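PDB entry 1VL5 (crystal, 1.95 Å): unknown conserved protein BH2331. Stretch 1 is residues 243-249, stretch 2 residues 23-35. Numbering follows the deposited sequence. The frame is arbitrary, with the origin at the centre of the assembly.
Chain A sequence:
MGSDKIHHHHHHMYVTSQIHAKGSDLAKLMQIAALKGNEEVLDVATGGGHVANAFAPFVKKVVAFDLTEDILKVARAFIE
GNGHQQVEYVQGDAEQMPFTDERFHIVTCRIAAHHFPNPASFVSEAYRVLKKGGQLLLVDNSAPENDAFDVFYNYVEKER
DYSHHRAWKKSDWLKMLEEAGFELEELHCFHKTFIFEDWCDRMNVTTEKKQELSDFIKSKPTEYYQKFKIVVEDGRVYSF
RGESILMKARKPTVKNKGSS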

# COMPACT_ATOMS: atom_id res chain seq x y z
N GLU A 243 -0.22 -4.81 11.25
CA GLU A 243 -0.94 -3.54 11.12
C GLU A 243 -0.89 -2.95 9.68
O GLU A 243 0.09 -3.08 8.95
CB GLU A 243 -0.36 -2.51 12.10
CG GLU A 243 -1.25 -1.26 12.25
CD GLU A 243 -0.56 -0.10 12.99
OE1 GLU A 243 0.66 0.13 12.74
OE2 GLU A 243 -1.28 0.65 13.73
N SER A 244 -1.98 -2.26 9.30
CA SER A 244 -1.96 -1.41 8.14
C SER A 244 -2.69 -0.13 8.43
O SER A 244 -3.47 -0.02 9.40
CB SER A 244 -2.66 -2.10 6.95
OG SER A 244 -3.99 -2.32 7.29
N ILE A 245 -2.49 0.81 7.53
CA ILE A 245 -3.10 2.11 7.62
C ILE A 245 -3.71 2.61 6.34
O ILE A 245 -3.36 2.18 5.24
CB ILE A 245 -2.06 3.17 8.11
CG1 ILE A 245 -0.86 3.18 7.19
CG2 ILE A 245 -1.62 2.83 9.59
CD1 ILE A 245 0.23 4.15 7.61
N LEU A 246 -4.61 3.56 6.53
CA LEU A 246 -5.25 4.33 5.48
C LEU A 246 -5.19 5.79 5.91
O LEU A 246 -5.78 6.16 6.95
CB LEU A 246 -6.71 3.86 5.34
CG LEU A 246 -7.73 4.30 4.27
CD1 LEU A 246 -9.05 3.71 4.65
CD2 LEU A 246 -7.91 5.75 4.19
N MSE A 247 -4.50 6.59 5.09
CA MSE A 247 -4.40 8.03 5.28
C MSE A 247 -5.08 8.84 4.16
O MSE A 247 -4.99 8.48 2.98
CB MSE A 247 -2.94 8.42 5.48
CG MSE A 247 -2.31 7.77 6.66
SE MSE A 247 -0.34 8.03 6.64
CE MSE A 247 -0.06 6.81 5.23
N LYS A 248 -5.84 9.86 4.57
CA LYS A 248 -6.43 10.86 3.72
C LYS A 248 -5.72 12.15 4.09
O LYS A 248 -5.88 12.63 5.23
CB LYS A 248 -7.94 11.00 4.02
CG LYS A 248 -8.73 11.97 3.14
CD LYS A 248 -10.17 12.14 3.66
CE LYS A 248 -10.97 13.03 2.82
NZ LYS A 248 -11.57 12.37 1.62
N ALA A 249 -4.91 12.67 3.18
CA ALA A 249 -4.12 13.88 3.38
C ALA A 249 -4.52 14.91 2.31
O ALA A 249 -4.68 14.58 1.16
CB ALA A 249 -2.63 13.57 3.29
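Stretch 2 (23-35) GSDLAKLMQIAAL

Stretch 2 lays a short helix, residues 26-33, along the strand of stretch 1, with both segments running the same way: their N-to-C directions differ by 17° (signed crossing angle -17°), and the axes approach to 9.6 Å. This near-parallel packing sets a simple register. Ser24, just ahead of the helix, lies by Leu246 (CA to CA 7.0 Å), and Ile32, near its end, lies by Lys248 (CA to CA 7.4 Å). The strand alternates as an extended chain must: Ser244, Leu246 and Lys248 point toward the helical segment, while Ile245 and Met247, a selenomethionine, point away.

The apolar contact centres on Leu246, whose t,t rotamer carries its methyls onto the helix. Its CD1 reaches Lys28 CG at 3.7 Å, and its CD2 meets Ile32 CG2 at 3.9 Å. Lys28 and Ile32, one helical turn apart, thus offer a common face to a single leucine. The long methylene chain of Lys248 adds to this surface, its CD lying 3.9 Å from Ile32 CG2.

The polar contact lies at the far end of the helix. Extended through chi3 and turned at chi4 (83°), Lys248 brings its NZ to Ile32 O, donating a hydrogen bond of 2.8 Å to a carbonyl in the last turn, where the helix's own amide donors run out. Ala33 O is also near NZ, at 3.0 Å, but the angle is too poor for a hydrogen bond. Ala34 follows with positive phi, leaving the helical conformation.

At the start, Ser24 packs by van der Waals contact, its CB 3.6 Å from Ser244 OG. Asp25 points away from the strand and serves the helix instead, its OD1 capping Lys28 N at 3.0 Å.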

# COMPACT_ATOMS: atom_id res chain seq x y z
N GLY A 23 -11.82 -4.19 8.21
CA GLY A 23 -10.53 -4.35 7.48
C GLY A 23 -10.22 -3.15 6.60
O GLY A 23 -11.13 -2.41 6.19
N SER A 24 -8.92 -2.95 6.33
CA SER A 24 -8.50 -1.91 5.40
C SER A 24 -8.84 -2.41 4.00
O SER A 24 -7.95 -2.85 3.23
CB SER A 24 -7.01 -1.50 5.49
OG SER A 24 -6.79 -0.22 4.81
N ASP A 25 -10.13 -2.36 3.69
CA ASP A 25 -10.56 -2.84 2.37
C ASP A 25 -10.94 -1.72 1.39
O ASP A 25 -10.83 -0.51 1.68
CB ASP A 25 -11.64 -3.92 2.54
CG ASP A 25 -12.86 -3.42 3.20
OD1 ASP A 25 -13.04 -2.19 3.34
OD2 ASP A 25 -13.65 -4.32 3.59
N LEU A 26 -11.39 -2.11 0.20
CA LEU A 26 -11.64 -1.12 -0.80
C LEU A 26 -12.86 -0.32 -0.40
O LEU A 26 -12.94 0.88 -0.70
CB LEU A 26 -11.82 -1.75 -2.17
CG LEU A 26 -10.53 -2.27 -2.80
CD1 LEU A 26 -10.87 -2.92 -4.15
CD2 LEU A 26 -9.58 -1.15 -3.00
N ALA A 27 -13.82 -0.98 0.25
CA ALA A 27 -15.05 -0.30 0.64
C ALA A 27 -14.72 0.86 1.61
O ALA A 27 -15.25 1.95 1.48
CB ALA A 27 -16.01 -1.28 1.27
N LYS A 28 -13.89 0.59 2.60
CA LYS A 28 -13.39 1.61 3.53
C LYS A 28 -12.66 2.79 2.87
O LYS A 28 -12.91 3.96 3.16
CB LYS A 28 -12.51 0.96 4.59
CG LYS A 28 -12.09 1.94 5.67
CD LYS A 28 -13.26 2.37 6.57
N LEU A 29 -11.76 2.48 1.94
CA LEU A 29 -11.14 3.51 1.09
C LEU A 29 -12.15 4.37 0.34
O LEU A 29 -12.05 5.58 0.37
CB LEU A 29 -10.21 2.84 0.08
CG LEU A 29 -9.46 3.68 -0.97
CD1 LEU A 29 -8.59 4.71 -0.33
CD2 LEU A 29 -8.59 2.79 -1.83
N MSE A 30 -13.12 3.73 -0.32
CA MSE A 30 -14.11 4.46 -1.08
C MSE A 30 -14.90 5.40 -0.16
O MSE A 30 -15.13 6.54 -0.50
CB MSE A 30 -15.07 3.49 -1.74
CG MSE A 30 -14.47 2.59 -2.82
SE MSE A 30 -13.83 3.70 -4.27
CE MSE A 30 -15.64 4.31 -4.80
N GLN A 31 -15.32 4.91 1.01
CA GLN A 31 -16.08 5.72 1.98
C GLN A 31 -15.29 6.94 2.41
O GLN A 31 -15.80 8.05 2.39
CB GLN A 31 -16.41 4.84 3.19
CG GLN A 31 -17.28 5.44 4.25
CD GLN A 31 -17.34 4.53 5.52
OE1 GLN A 31 -16.30 4.18 6.11
NE2 GLN A 31 -18.56 4.14 5.91
N ILE A 32 -14.04 6.73 2.82
CA ILE A 32 -13.16 7.82 3.29
C ILE A 32 -12.89 8.84 2.17
O ILE A 32 -12.78 10.03 2.43
CB ILE A 32 -11.81 7.26 3.86
CG1 ILE A 32 -12.04 6.32 5.09
CG2 ILE A 32 -10.87 8.34 4.23
CD1 ILE A 32 -13.06 6.84 6.06
N ALA A 33 -12.86 8.36 0.92
CA ALA A 33 -12.60 9.23 -0.24
C ALA A 33 -13.61 10.36 -0.36
O ALA A 33 -13.28 11.49 -0.70
CB ALA A 33 -12.57 8.39 -1.53
N ALA A 34 -14.87 10.04 -0.08
CA ALA A 34 -15.93 11.03 -0.06
C ALA A 34 -16.09 11.63 -1.48
O ALA A 34 -16.11 12.82 -1.66
CB ALA A 34 -15.66 12.10 0.98
N LEU A 35 -16.23 10.75 -2.46
CA LEU A 35 -16.19 11.15 -3.87
C LEU A 35 -17.33 12.02 -4.24
O LEU A 35 -18.45 11.82 -3.76
CB LEU A 35 -16.21 9.93 -4.76
CG LEU A 35 -15.08 8.94 -4.63
CD1 LEU A 35 -15.44 7.78 -5.55
CD2 LEU A 35 -13.75 9.59 -4.99